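Local structure of bacterioferritin (Rhodobacter capsulatus, 1JGC) at residues Lys2-Val7 with Arg105-Glu110; Ala14-Leu19 with Lys73-Arg78; Thr20-Tyr25 with Glu46-Glu51; Trp35-Met40 with Gly148-Asn153; Gly82-Leu87 with Leu140-Gly145. The protein probably stores iron, oxidising Fe(2+) with dioxygen at a ferroxidase centre and depositing the product inside a 24-subunit shell that carries one heme b per dimer. All coordinates share one frame; numbering follows the deposited sequence.

Contact 1 (Lys2-Val7 with Arg105-Glu110); sequences KGDAKV and RDYCAE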
# COMPACT_ATOMS: atom_id res chain seq x y z
N LYS A 2 43.95 2.71 37.37
CA LYS A 2 44.09 1.99 38.63
C LYS A 2 43.11 2.53 39.67
O LYS A 2 43.03 3.74 39.91
CB LYS A 2 45.52 2.10 39.17
CG LYS A 2 46.02 0.80 39.80
CD LYS A 2 45.01 0.24 40.82
CE LYS A 2 45.39 -1.18 41.24
NZ LYS A 2 46.85 -1.26 41.64
N GLY A 3 42.35 1.63 40.29
CA GLY A 3 41.38 2.06 41.27
C GLY A 3 41.79 1.86 42.72
O GLY A 3 42.79 1.21 43.02
N ASP A 4 41.01 2.44 43.62
CA ASP A 4 41.27 2.31 45.05
C ASP A 4 41.01 0.87 45.46
O ASP A 4 39.90 0.35 45.28
CB ASP A 4 40.33 3.23 45.82
CG ASP A 4 40.58 3.19 47.30
OD1 ASP A 4 41.44 3.98 47.76
OD2 ASP A 4 39.94 2.36 48.00
N ALA A 5 42.02 0.21 46.01
CA ALA A 5 41.89 -1.17 46.44
C ALA A 5 40.61 -1.48 47.21
O ALA A 5 39.97 -2.50 46.96
CB ALA A 5 43.11 -1.59 47.28
N LYS A 6 40.22 -0.61 48.14
CA LYS A 6 39.01 -0.91 48.90
C LYS A 6 37.71 -0.73 48.12
O LYS A 6 36.70 -1.33 48.45
CB LYS A 6 38.96 -0.10 50.20
CG LYS A 6 37.98 -0.71 51.18
CD LYS A 6 38.00 -0.05 52.55
CE LYS A 6 37.01 -0.76 53.48
NZ LYS A 6 36.89 -0.15 54.85
N VAL A 7 37.73 0.11 47.09
CA VAL A 7 36.53 0.30 46.29
C VAL A 7 36.32 -1.01 45.54
O VAL A 7 35.20 -1.50 45.40
CB VAL A 7 36.70 1.46 45.27
CG1 VAL A 7 35.57 1.44 44.26
CG2 VAL A 7 36.71 2.80 46.01
N ARG A 105 28.83 2.83 49.16
CA ARG A 105 28.56 4.15 48.63
C ARG A 105 29.25 5.24 49.46
O ARG A 105 29.91 6.12 48.90
CB ARG A 105 27.04 4.33 48.55
CG ARG A 105 26.58 5.64 48.00
CD ARG A 105 26.41 6.61 49.12
NE ARG A 105 26.37 7.97 48.63
CZ ARG A 105 26.82 9.01 49.31
NH1 ARG A 105 27.35 8.83 50.52
NH2 ARG A 105 26.77 10.22 48.78
N ASP A 106 29.11 5.20 50.78
CA ASP A 106 29.77 6.20 51.62
C ASP A 106 31.29 6.17 51.39
O ASP A 106 31.92 7.22 51.27
CB ASP A 106 29.49 5.96 53.10
CG ASP A 106 28.10 6.41 53.52
OD1 ASP A 106 27.57 7.36 52.90
OD2 ASP A 106 27.55 5.83 54.48
N TYR A 107 31.87 4.97 51.34
CA TYR A 107 33.30 4.87 51.15
C TYR A 107 33.76 5.45 49.81
O TYR A 107 34.79 6.11 49.75
CB TYR A 107 33.79 3.42 51.26
CG TYR A 107 35.30 3.34 51.13
CD1 TYR A 107 36.13 3.74 52.17
CD2 TYR A 107 35.89 2.93 49.93
CE1 TYR A 107 37.52 3.75 52.01
CE2 TYR A 107 37.27 2.94 49.76
CZ TYR A 107 38.08 3.35 50.79
OH TYR A 107 39.44 3.41 50.59
N CYS A 108 32.99 5.21 48.75
CA CYS A 108 33.36 5.74 47.44
C CYS A 108 33.38 7.26 47.50
O CYS A 108 34.27 7.90 46.93
CB CYS A 108 32.37 5.27 46.37
SG CYS A 108 32.57 3.53 45.92
N ALA A 109 32.41 7.84 48.18
CA ALA A 109 32.33 9.28 48.32
C ALA A 109 33.56 9.80 49.06
O ALA A 109 34.22 10.75 48.62
CB ALA A 109 31.06 9.66 49.09
N GLU A 110 33.87 9.17 50.18
CA GLU A 110 35.01 9.57 51.00
C GLU A 110 36.30 9.55 50.20
O GLU A 110 37.09 10.48 50.27
CB GLU A 110 35.13 8.66 52.24
CG GLU A 110 36.46 8.79 52.96
CD GLU A 110 36.54 7.96 54.24
OE1 GLU A 110 36.04 6.81 54.26
OE2 GLU A 110 37.12 8.47 55.24
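Tyr107 and Asp4 meet tip to tip, Tyr107 OH donating a hydrogen bond of 2.8 Å to Asp4 OD2. The hydroxyl approaches that oxygen on its syn side, 32° out of the carboxylate plane, while OD2 itself lies at the edge of the phenol ring and near its plane. Lys6 comes over one face of the same ring. Its CD sits toward the rim, 4.0 Å from the Tyr107 ring centroid, in a CH-pi contact, and Lys6 CB touches Tyr107 CE2 at 3.5 Å. The extended chain carries Lys6 NZ onward to 5.2 Å from the Tyr107 centroid, too long for more than a weak cation-pi attraction. At the ring edge Val7 CG2 packs on Tyr107 CE2 (3.8 Å), and the other methyl, Val7 CG1, meets Cys108 SG at 4.0 Å.

Behind this shell stands the start of helix 5-34, of which Asp4 is the N-cap. Its OD2 also accepts two weak capping bonds, from Lys6 N (3.0 Å) and from Val7 N (3.3 Å). Three donors therefore converge on one oxygen, and together with the helix N-terminus they would be expected to favour a charged carboxylate. On the buried side, Val7 and Cys108 both touch Ser116 of helix 114-144, and Val7 also packs on Leu65. This is an aspartate N-cap bound by a tyrosine from a second helix, joining the beginning of helix 5-34 to the last turns of helix 83-111 at one end of the ferritin-like four-helix bundle.

Contact 2 (Ala14-Leu19 with Lys73-Arg78); sequences ALRSEL and KLDPLR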
# COMPACT_ATOMS: atom_id res chain seq x y z
N ALA A 14 29.64 -6.48 46.38
CA ALA A 14 28.35 -6.19 45.78
C ALA A 14 28.07 -7.23 44.69
O ALA A 14 26.93 -7.69 44.53
CB ALA A 14 28.37 -4.80 45.19
N LEU A 15 29.10 -7.62 43.95
CA LEU A 15 28.97 -8.61 42.90
C LEU A 15 28.50 -9.94 43.48
O LEU A 15 27.58 -10.57 42.96
CB LEU A 15 30.31 -8.81 42.19
CG LEU A 15 30.38 -9.99 41.22
CD1 LEU A 15 29.30 -9.89 40.15
CD2 LEU A 15 31.76 -10.03 40.59
N ARG A 16 29.13 -10.34 44.57
CA ARG A 16 28.76 -11.59 45.23
C ARG A 16 27.32 -11.50 45.70
O ARG A 16 26.58 -12.47 45.63
CB ARG A 16 29.68 -11.87 46.42
CG ARG A 16 29.13 -12.98 47.31
CD ARG A 16 30.06 -13.32 48.44
NE ARG A 16 31.27 -13.96 47.94
CZ ARG A 16 32.49 -13.46 48.11
NH1 ARG A 16 32.64 -12.30 48.76
NH2 ARG A 16 33.56 -14.10 47.62
N SER A 17 26.93 -10.34 46.19
CA SER A 17 25.58 -10.14 46.65
C SER A 17 24.61 -10.33 45.47
O SER A 17 23.58 -10.99 45.60
CB SER A 17 25.45 -8.74 47.24
OG SER A 17 24.15 -8.50 47.74
N GLU A 18 24.96 -9.76 44.32
CA GLU A 18 24.13 -9.86 43.13
C GLU A 18 24.05 -11.28 42.57
O GLU A 18 22.96 -11.74 42.21
CB GLU A 18 24.63 -8.91 42.03
CG GLU A 18 24.56 -7.42 42.39
CD GLU A 18 23.16 -6.94 42.75
OE1 GLU A 18 22.62 -7.41 43.78
OE2 GLU A 18 22.60 -6.10 42.02
N LEU A 19 25.18 -11.98 42.50
CA LEU A 19 25.18 -13.35 42.00
C LEU A 19 24.26 -14.18 42.88
O LEU A 19 23.63 -15.11 42.41
CB LEU A 19 26.59 -13.95 42.04
CG LEU A 19 27.66 -13.36 41.13
CD1 LEU A 19 29.00 -14.04 41.40
CD2 LEU A 19 27.25 -13.54 39.68
N LYS A 73 32.09 -17.46 44.48
CA LYS A 73 31.18 -17.82 45.56
C LYS A 73 29.96 -16.93 45.68
O LYS A 73 29.95 -15.81 45.17
CB LYS A 73 31.94 -17.80 46.88
CG LYS A 73 33.20 -18.64 46.86
CD LYS A 73 33.82 -18.78 48.24
CE LYS A 73 35.03 -19.69 48.19
NZ LYS A 73 35.62 -19.90 49.55
N LEU A 74 28.94 -17.44 46.36
CA LEU A 74 27.72 -16.67 46.59
C LEU A 74 27.51 -16.59 48.09
O LEU A 74 28.02 -17.42 48.84
CB LEU A 74 26.48 -17.35 45.99
CG LEU A 74 26.40 -17.85 44.55
CD1 LEU A 74 24.94 -18.13 44.23
CD2 LEU A 74 26.96 -16.84 43.58
N ASP A 75 26.78 -15.58 48.54
CA ASP A 75 26.47 -15.48 49.96
C ASP A 75 25.38 -16.53 50.19
O ASP A 75 24.89 -17.16 49.24
CB ASP A 75 25.97 -14.07 50.29
CG ASP A 75 27.07 -13.03 50.15
OD1 ASP A 75 28.21 -13.33 50.55
OD2 ASP A 75 26.79 -11.91 49.66
N PRO A 76 24.99 -16.78 51.45
CA PRO A 76 23.96 -17.79 51.70
C PRO A 76 22.63 -17.52 50.99
O PRO A 76 22.10 -16.41 51.05
CB PRO A 76 23.82 -17.77 53.22
CG PRO A 76 25.22 -17.44 53.66
CD PRO A 76 25.58 -16.31 52.72
N LEU A 77 22.11 -18.54 50.31
CA LEU A 77 20.85 -18.43 49.60
C LEU A 77 19.68 -18.56 50.58
O LEU A 77 19.79 -19.21 51.61
CB LEU A 77 20.74 -19.54 48.56
CG LEU A 77 21.60 -19.43 47.31
CD1 LEU A 77 21.63 -20.76 46.56
CD2 LEU A 77 21.03 -18.32 46.43
N ARG A 78 18.55 -17.94 50.24
CA ARG A 78 17.36 -18.03 51.09
C ARG A 78 16.20 -18.52 50.22
O ARG A 78 15.52 -17.71 49.59
CB ARG A 78 17.02 -16.66 51.67
CG ARG A 78 17.98 -16.17 52.71
CD ARG A 78 17.85 -14.69 52.84
NE ARG A 78 18.31 -14.20 54.13
CZ ARG A 78 19.08 -13.13 54.28
NH1 ARG A 78 19.49 -12.46 53.20
NH2 ARG A 78 19.45 -12.74 55.49
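Arg16, Ser17 and Leu19 pack against Lys73-Asp75 in a surface contact, where the long crossover loop of the ferritin four-helix bundle, running from helix 38-64 to helix 83-111, passes over helix 5-34. No hydrogen bond joins the two segments directly; the loop is held by packing and by bonds to flanking residues. Thr20, one turn beyond Arg16, bonds through OG1 to Asp75 N, and Gln72 of a neighbouring subunit bonds to the backbone of Asp75 and Leu77, so the loop also takes part in a subunit interface.

Arg16 supplies most of the helix side. Its CG is anti to the backbone N (chi1 167°) and rests 4.0 Å from Leu74 CA. Beyond CD the chain bends at chi3, and the guanidinium lies beside Lys73, both side chains pointing the same way, with Arg16 NE 4.0 Å from Lys73 CB. Asp75 crosses the arginine at about a right angle. The opposite charges lie near each other, beyond a salt bridge, though the exact place of Asp75 OD1 is doubtful. Ser17 contributes chiefly its backbone, Ser17 CA lying 3.7 Å from Asp75 OD2.

The other face of this helix turn carries Glu18, a residue of the dinuclear iron site, while Leu19 touches the heme. Leu19 also meets the loop: Leu74 crosses it at about a right angle, placing Leu74 CD2 3.3 Å from Leu19 CB and 4.1 Å from Leu19 CD1.

Contact 3 (Thr20-Tyr25 with Glu46-Glu51); sequences TAISQY and EESIEE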
# COMPACT_ATOMS: atom_id res chain seq x y z
N THR A 20 24.19 -13.83 44.16
CA THR A 20 23.35 -14.55 45.10
C THR A 20 21.89 -14.28 44.76
O THR A 20 21.08 -15.21 44.66
CB THR A 20 23.62 -14.12 46.57
OG1 THR A 20 25.01 -14.32 46.88
CG2 THR A 20 22.79 -14.93 47.53
N ALA A 21 21.55 -13.01 44.58
CA ALA A 21 20.19 -12.62 44.24
C ALA A 21 19.74 -13.29 42.93
O ALA A 21 18.63 -13.79 42.82
CB ALA A 21 20.08 -11.10 44.12
N ILE A 22 20.62 -13.30 41.93
CA ILE A 22 20.28 -13.91 40.65
C ILE A 22 19.80 -15.34 40.85
O ILE A 22 18.73 -15.72 40.38
CB ILE A 22 21.49 -13.93 39.70
CG1 ILE A 22 21.86 -12.51 39.30
CG2 ILE A 22 21.18 -14.77 38.47
CD1 ILE A 22 23.12 -12.43 38.50
N SER A 23 20.58 -16.15 41.55
CA SER A 23 20.20 -17.53 41.76
C SER A 23 18.99 -17.69 42.66
O SER A 23 18.18 -18.59 42.45
CB SER A 23 21.38 -18.32 42.33
OG SER A 23 22.42 -18.39 41.38
N GLN A 24 18.86 -16.82 43.66
CA GLN A 24 17.73 -16.92 44.56
C GLN A 24 16.43 -16.63 43.80
O GLN A 24 15.45 -17.34 43.96
CB GLN A 24 17.89 -15.97 45.75
CG GLN A 24 16.81 -16.12 46.82
CD GLN A 24 17.07 -15.26 48.04
OE1 GLN A 24 18.04 -15.47 48.77
NE2 GLN A 24 16.22 -14.26 48.26
N TYR A 25 16.45 -15.60 42.96
CA TYR A 25 15.27 -15.24 42.19
C TYR A 25 14.94 -16.31 41.17
O TYR A 25 13.77 -16.64 40.95
CB TYR A 25 15.47 -13.91 41.46
CG TYR A 25 15.34 -12.68 42.34
CD1 TYR A 25 14.18 -12.44 43.07
CD2 TYR A 25 16.38 -11.76 42.42
CE1 TYR A 25 14.06 -11.31 43.88
CE2 TYR A 25 16.28 -10.64 43.22
CZ TYR A 25 15.12 -10.41 43.96
OH TYR A 25 15.05 -9.30 44.78
N GLU A 46 11.92 -11.89 35.91
CA GLU A 46 12.32 -10.54 35.55
C GLU A 46 13.35 -9.97 36.53
O GLU A 46 14.38 -9.44 36.12
CB GLU A 46 11.10 -9.61 35.51
CG GLU A 46 10.26 -9.70 34.25
CD GLU A 46 8.94 -8.90 34.37
OE1 GLU A 46 8.97 -7.75 34.88
OE2 GLU A 46 7.88 -9.44 33.95
N GLU A 47 13.07 -10.09 37.82
CA GLU A 47 13.99 -9.58 38.83
C GLU A 47 15.35 -10.26 38.75
O GLU A 47 16.38 -9.61 38.93
CB GLU A 47 13.38 -9.76 40.23
CG GLU A 47 12.12 -8.92 40.47
CD GLU A 47 11.42 -9.29 41.79
OE1 GLU A 47 11.24 -10.50 42.05
OE2 GLU A 47 11.03 -8.37 42.56
N SER A 48 15.38 -11.55 38.46
CA SER A 48 16.63 -12.28 38.34
C SER A 48 17.44 -11.73 37.17
O SER A 48 18.65 -11.55 37.27
CB SER A 48 16.36 -13.78 38.13
OG SER A 48 17.56 -14.53 37.95
N ILE A 49 16.77 -11.47 36.06
CA ILE A 49 17.43 -10.93 34.88
C ILE A 49 17.87 -9.47 35.12
O ILE A 49 18.81 -9.00 34.49
CB ILE A 49 16.51 -11.06 33.64
CG1 ILE A 49 16.33 -12.55 33.32
CG2 ILE A 49 17.10 -10.34 32.44
CD1 ILE A 49 15.47 -12.86 32.13
N GLU A 50 17.20 -8.77 36.02
CA GLU A 50 17.62 -7.40 36.33
C GLU A 50 18.95 -7.49 37.05
O GLU A 50 19.89 -6.77 36.74
CB GLU A 50 16.61 -6.70 37.24
CG GLU A 50 15.54 -5.90 36.51
CD GLU A 50 14.61 -5.14 37.46
OE1 GLU A 50 15.13 -4.31 38.28
OE2 GLU A 50 13.37 -5.36 37.39
N GLU A 51 19.04 -8.39 38.03
CA GLU A 51 20.26 -8.56 38.78
C GLU A 51 21.42 -8.98 37.89
O GLU A 51 22.56 -8.61 38.12
CB GLU A 51 20.07 -9.58 39.91
CG GLU A 51 19.07 -9.14 40.98
CD GLU A 51 19.38 -7.76 41.53
OE1 GLU A 51 20.53 -7.52 41.97
OE2 GLU A 51 18.46 -6.91 41.53
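Tyr25 and Glu47 cross at about a right angle, Glu47 CB standing 3.9 Å from the Tyr25 ring centroid and almost exactly over its centre in a CH-pi contact. The glutamate chain is extended beyond CG, and its carboxylate, inclined 45° to the ring, brings Glu47 OE1 to 3.5 Å from Tyr25 CE1. Glu51 runs obliquely past the same tyrosine; its CG lies 3.9 Å from Tyr25 CE2 and also packs on Ala21 CB. The methylenes of Glu51 thus make the apolar contacts, with Glu51 CB 3.5 Å from Ile22 CG1.

Where the backbones come nearest, Ser48 makes the one hydrogen bond between the segments. With OG anti to the backbone N (chi1 178°), Ser48 OG donates to Ile22 O at 2.9 Å, somewhat tilted from the carbonyl plane. Ser48 CB meanwhile meets Tyr25 CB.

Helices 5-34 and 38-64 run antiparallel here, the short segments inclined at 162° and approaching to 8.1 Å. On the heme side, Ile22 and Ile49 touch the cofactor. Toward the bundle interior, Glu51, an iron-site residue, touches His130 of helix 114-144, while Glu47 packs on Phe133 of that helix.

Contact 4 (Trp35-Met40 with Gly148-Asn153); sequences WGLAKM and GFALLN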
# COMPACT_ATOMS: atom_id res chain seq x y z
N TRP A 35 4.50 -24.58 41.26
CA TRP A 35 3.36 -24.45 42.17
C TRP A 35 2.12 -24.01 41.39
O TRP A 35 1.01 -24.04 41.91
CB TRP A 35 3.63 -23.43 43.28
CG TRP A 35 4.66 -23.87 44.28
CD1 TRP A 35 4.97 -25.16 44.62
CD2 TRP A 35 5.53 -23.04 45.07
NE1 TRP A 35 5.97 -25.18 45.56
CE2 TRP A 35 6.33 -23.89 45.85
CE3 TRP A 35 5.71 -21.65 45.18
CZ2 TRP A 35 7.30 -23.41 46.73
CZ3 TRP A 35 6.67 -21.17 46.06
CH2 TRP A 35 7.46 -22.04 46.82
N GLY A 36 2.33 -23.61 40.14
CA GLY A 36 1.22 -23.17 39.32
C GLY A 36 0.94 -21.69 39.46
O GLY A 36 -0.10 -21.20 39.02
N LEU A 37 1.86 -20.97 40.08
CA LEU A 37 1.70 -19.53 40.27
C LEU A 37 2.51 -18.80 39.20
O LEU A 37 3.45 -18.06 39.50
CB LEU A 37 2.19 -19.13 41.67
CG LEU A 37 1.58 -19.95 42.81
CD1 LEU A 37 2.09 -19.42 44.15
CD2 LEU A 37 0.07 -19.87 42.76
N ALA A 38 2.13 -19.01 37.94
CA ALA A 38 2.83 -18.43 36.80
C ALA A 38 3.08 -16.92 36.86
O ALA A 38 4.16 -16.46 36.51
CB ALA A 38 2.09 -18.77 35.52
N LYS A 39 2.09 -16.16 37.30
CA LYS A 39 2.24 -14.71 37.34
C LYS A 39 3.26 -14.27 38.37
O LYS A 39 3.97 -13.29 38.18
CB LYS A 39 0.89 -14.06 37.60
CG LYS A 39 -0.12 -14.52 36.58
CD LYS A 39 -1.45 -13.86 36.73
CE LYS A 39 -2.37 -14.29 35.60
NZ LYS A 39 -3.70 -13.64 35.75
N MET A 40 3.34 -15.01 39.47
CA MET A 40 4.31 -14.71 40.50
C MET A 40 5.68 -15.12 39.94
O MET A 40 6.69 -14.43 40.13
CB MET A 40 3.97 -15.50 41.75
CG MET A 40 4.96 -15.41 42.87
SD MET A 40 4.29 -16.16 44.39
CE MET A 40 5.00 -15.03 45.61
N GLY A 148 -6.45 -16.50 48.42
CA GLY A 148 -6.77 -15.39 47.54
C GLY A 148 -5.57 -14.89 46.76
O GLY A 148 -5.67 -14.59 45.57
N PHE A 149 -4.42 -14.80 47.42
CA PHE A 149 -3.21 -14.33 46.76
C PHE A 149 -2.77 -15.34 45.71
O PHE A 149 -2.35 -14.96 44.62
CB PHE A 149 -2.08 -14.14 47.77
CG PHE A 149 -0.85 -13.52 47.18
CD1 PHE A 149 -0.72 -12.14 47.11
CD2 PHE A 149 0.17 -14.32 46.68
CE1 PHE A 149 0.42 -11.57 46.54
CE2 PHE A 149 1.30 -13.75 46.11
CZ PHE A 149 1.42 -12.38 46.04
N ALA A 150 -2.86 -16.62 46.05
CA ALA A 150 -2.46 -17.67 45.13
C ALA A 150 -3.36 -17.62 43.90
O ALA A 150 -2.90 -17.77 42.78
CB ALA A 150 -2.55 -19.03 45.80
N LEU A 151 -4.65 -17.38 44.12
CA LEU A 151 -5.60 -17.30 43.03
C LEU A 151 -5.22 -16.17 42.07
O LEU A 151 -5.15 -16.38 40.86
CB LEU A 151 -7.00 -17.08 43.59
CG LEU A 151 -8.16 -16.95 42.60
CD1 LEU A 151 -8.12 -18.09 41.59
CD2 LEU A 151 -9.48 -16.95 43.36
N LEU A 152 -4.97 -14.99 42.62
CA LEU A 152 -4.59 -13.81 41.85
C LEU A 152 -3.32 -14.00 41.02
O LEU A 152 -3.16 -13.38 39.96
CB LEU A 152 -4.37 -12.62 42.80
CG LEU A 152 -3.84 -11.30 42.22
CD1 LEU A 152 -4.85 -10.71 41.26
CD2 LEU A 152 -3.55 -10.32 43.34
N ASN A 153 -2.43 -14.86 41.48
CA ASN A 153 -1.18 -15.06 40.77
C ASN A 153 -1.03 -16.40 40.09
O ASN A 153 0.07 -16.77 39.67
CB ASN A 153 -0.03 -14.81 41.73
CG ASN A 153 0.15 -13.33 42.02
OD1 ASN A 153 0.67 -12.60 41.18
ND2 ASN A 153 -0.29 -12.89 43.19
O HOH W 1 -5.38 -12.57 37.81
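Asn153, at the end of helix 146-152, packs against the first turn of helix 38-64 and buries more surface here than any other residue of the two segments. Asn153 O accepts a hydrogen bond from Lys39 N at 3.2 Å, the donor standing 38° out of the carbonyl plane. Its amide folds back: Asn153 ND2 lies above one face of the Phe149 ring, toward the rim, and donates to Phe149 O (3.3 Å). Asn153 OD1 bonds to Met157 N of a neighbouring subunit, so both ends of this buried amide are satisfied.

Leu37, at the N-cap position of helix 38-64, directs CD2 to 4.1 Å from Ala150 CB. Met40 has CG anti to the backbone N (chi1 174°) and crosses Phe149 at about a right angle, its CE meeting the ring edge at Phe149 CE2 (3.9 Å). A water accepts from Lys39 NZ at 2.9 Å and donates to Leu152 O at 3.2 Å, linking the two segments.

Gly36 ends helix 5-34 in a Schellman motif just before this junction. The short fifth helix, capping the bundle end and meeting Leu151 and Leu152 of two neighbouring subunits, is consistent with the four-fold corner of the ferritin shell.

Contact 5 (Gly82-Leu87 with Leu140-Gly145); sequences GPRETL and LYDRLG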
# COMPACT_ATOMS: atom_id res chain seq x y z
N GLY A 82 7.40 -21.77 50.29
CA GLY A 82 6.03 -21.44 49.94
C GLY A 82 5.90 -20.04 49.38
O GLY A 82 6.84 -19.25 49.44
N PRO A 83 4.73 -19.70 48.81
CA PRO A 83 4.52 -18.36 48.24
C PRO A 83 4.99 -17.21 49.14
O PRO A 83 5.86 -16.44 48.76
CB PRO A 83 3.01 -18.32 48.01
CG PRO A 83 2.69 -19.76 47.69
CD PRO A 83 3.53 -20.54 48.68
N ARG A 84 4.42 -17.10 50.33
CA ARG A 84 4.78 -16.01 51.23
C ARG A 84 6.24 -16.03 51.67
O ARG A 84 6.87 -14.98 51.76
CB ARG A 84 3.88 -16.00 52.46
CG ARG A 84 3.98 -14.72 53.27
CD ARG A 84 2.94 -14.71 54.38
NE ARG A 84 2.78 -13.39 54.97
CZ ARG A 84 3.72 -12.77 55.68
NH1 ARG A 84 4.89 -13.37 55.88
NH2 ARG A 84 3.49 -11.56 56.18
N GLU A 85 6.79 -17.21 51.94
CA GLU A 85 8.19 -17.31 52.37
C GLU A 85 9.16 -16.76 51.33
O GLU A 85 10.16 -16.13 51.69
CB GLU A 85 8.59 -18.75 52.69
CG GLU A 85 8.00 -19.32 53.95
CD GLU A 85 6.48 -19.48 53.86
OE1 GLU A 85 5.99 -20.10 52.87
OE2 GLU A 85 5.77 -18.98 54.78
N THR A 86 8.89 -17.03 50.05
CA THR A 86 9.79 -16.55 48.99
C THR A 86 9.81 -15.03 48.97
O THR A 86 10.85 -14.41 48.73
CB THR A 86 9.39 -17.11 47.58
OG1 THR A 86 8.05 -16.73 47.26
CG2 THR A 86 9.48 -18.62 47.56
N LEU A 87 8.66 -14.41 49.25
CA LEU A 87 8.59 -12.96 49.29
C LEU A 87 9.45 -12.50 50.46
O LEU A 87 10.20 -11.54 50.36
CB LEU A 87 7.15 -12.48 49.49
CG LEU A 87 6.17 -12.74 48.34
CD1 LEU A 87 4.80 -12.23 48.71
CD2 LEU A 87 6.68 -12.05 47.09
N LEU A 140 -0.37 -7.08 50.41
CA LEU A 140 -1.52 -7.57 49.66
C LEU A 140 -1.75 -9.04 49.97
O LEU A 140 -2.89 -9.53 49.92
CB LEU A 140 -1.28 -7.39 48.16
CG LEU A 140 -2.38 -7.91 47.24
CD1 LEU A 140 -3.66 -7.13 47.49
CD2 LEU A 140 -1.95 -7.77 45.79
N TYR A 141 -0.68 -9.76 50.28
CA TYR A 141 -0.77 -11.17 50.60
C TYR A 141 -1.59 -11.38 51.88
O TYR A 141 -2.49 -12.22 51.93
CB TYR A 141 0.63 -11.76 50.77
CG TYR A 141 0.68 -13.26 50.90
CD1 TYR A 141 0.23 -13.90 52.05
CD2 TYR A 141 1.16 -14.05 49.85
CE1 TYR A 141 0.25 -15.29 52.16
CE2 TYR A 141 1.19 -15.44 49.95
CZ TYR A 141 0.73 -16.05 51.11
OH TYR A 141 0.73 -17.42 51.20
N ASP A 142 -1.29 -10.59 52.91
CA ASP A 142 -2.01 -10.72 54.17
C ASP A 142 -3.46 -10.26 54.02
O ASP A 142 -4.36 -10.84 54.60
CB ASP A 142 -1.30 -9.91 55.26
CG ASP A 142 0.11 -10.41 55.53
OD1 ASP A 142 0.37 -11.62 55.31
OD2 ASP A 142 0.97 -9.60 55.97
N ARG A 143 -3.68 -9.22 53.22
CA ARG A 143 -5.03 -8.71 53.02
C ARG A 143 -5.90 -9.70 52.26
O ARG A 143 -7.06 -9.92 52.63
CB ARG A 143 -4.99 -7.38 52.26
CG ARG A 143 -6.35 -6.97 51.73
CD ARG A 143 -6.32 -5.60 51.12
NE ARG A 143 -6.44 -4.55 52.13
CZ ARG A 143 -5.49 -3.66 52.39
NH1 ARG A 143 -4.35 -3.70 51.70
NH2 ARG A 143 -5.68 -2.72 53.31
N LEU A 144 -5.36 -10.31 51.21
CA LEU A 144 -6.11 -11.27 50.41
C LEU A 144 -6.21 -12.63 51.10
O LEU A 144 -7.24 -13.29 51.03
CB LEU A 144 -5.44 -11.48 49.05
CG LEU A 144 -5.34 -10.31 48.08
CD1 LEU A 144 -4.64 -10.75 46.82
CD2 LEU A 144 -6.72 -9.79 47.77
N GLY A 145 -5.12 -13.03 51.76
CA GLY A 145 -5.09 -14.33 52.41
C GLY A 145 -4.36 -15.31 51.51
O GLY A 145 -4.33 -15.12 50.30
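One face of the Tyr141 ring is covered by Arg84, whose CB lies 3.7 Å from the Tyr141 ring centroid, displaced toward the rim, in a CH-pi contact. At the ring edge, near its plane, Pro83 CB meets Tyr141 CE2 at 3.9 Å. The Arg84 guanidinium stands almost perpendicular to the ring and turns its own edge to Tyr141 CD1 and to Asp142. These groups join the first turn of helix 83-111 to the last turn of helix 114-144, neighbours in the ferritin-like four-helix bundle. The short segments run at 157° to each other, with their axes 11.6 Å apart, a gap that the tyrosine bridges.

Leu87, one turn on, extends the apolar contact by placing CD1 4.2 Å from Tyr141 CD2. Phe149 of the short fifth helix also meets the Tyr141 ring, which is therefore gripped from both helix 83-111 and helix 146-152.

Arg84 has CG anti to the backbone N (chi1 -166°), and from there its chain runs extended to NE, crossing the tyrosine obliquely before it reaches Asp142. Arg84 NH1 forms a second salt bridge, to Glu88, so the guanidinium is held by two acids. Its plane is only 13° from that of the Asp142 carboxylate, and the grip is side-on, through syn lone pairs: Arg84 NE donates to Asp142 OD1 at 3.0 Å, while Arg84 NH2 lies 3.2 Å from both Asp142 OD1 and Asp142 OD2.

Contacts 1 and 5 lie toward opposite ends of the four-helix bundle, their centres 39 Å apart, and both use helix 83-111. Contacts 2 and 3 sit between them, with centres 10 Å apart, and share helix 5-34. They touch where Thr20 OG1 lies 2.7 Å from Asp75 N, a probable hydrogen bond; Glu18 of contact 2 and Glu51 of contact 3 both belong to the metal-free dinuclear site, and each contact also reaches the heme. Contacts 4 and 5 form one continuous end region, with centres 10 Å apart: Leu37 packs on Pro83, and both contacts face the same neighbouring subunit. Contact 5 remains outside the iron site, the side chain of Leu87 being about 10 Å from those of Glu94 and His130.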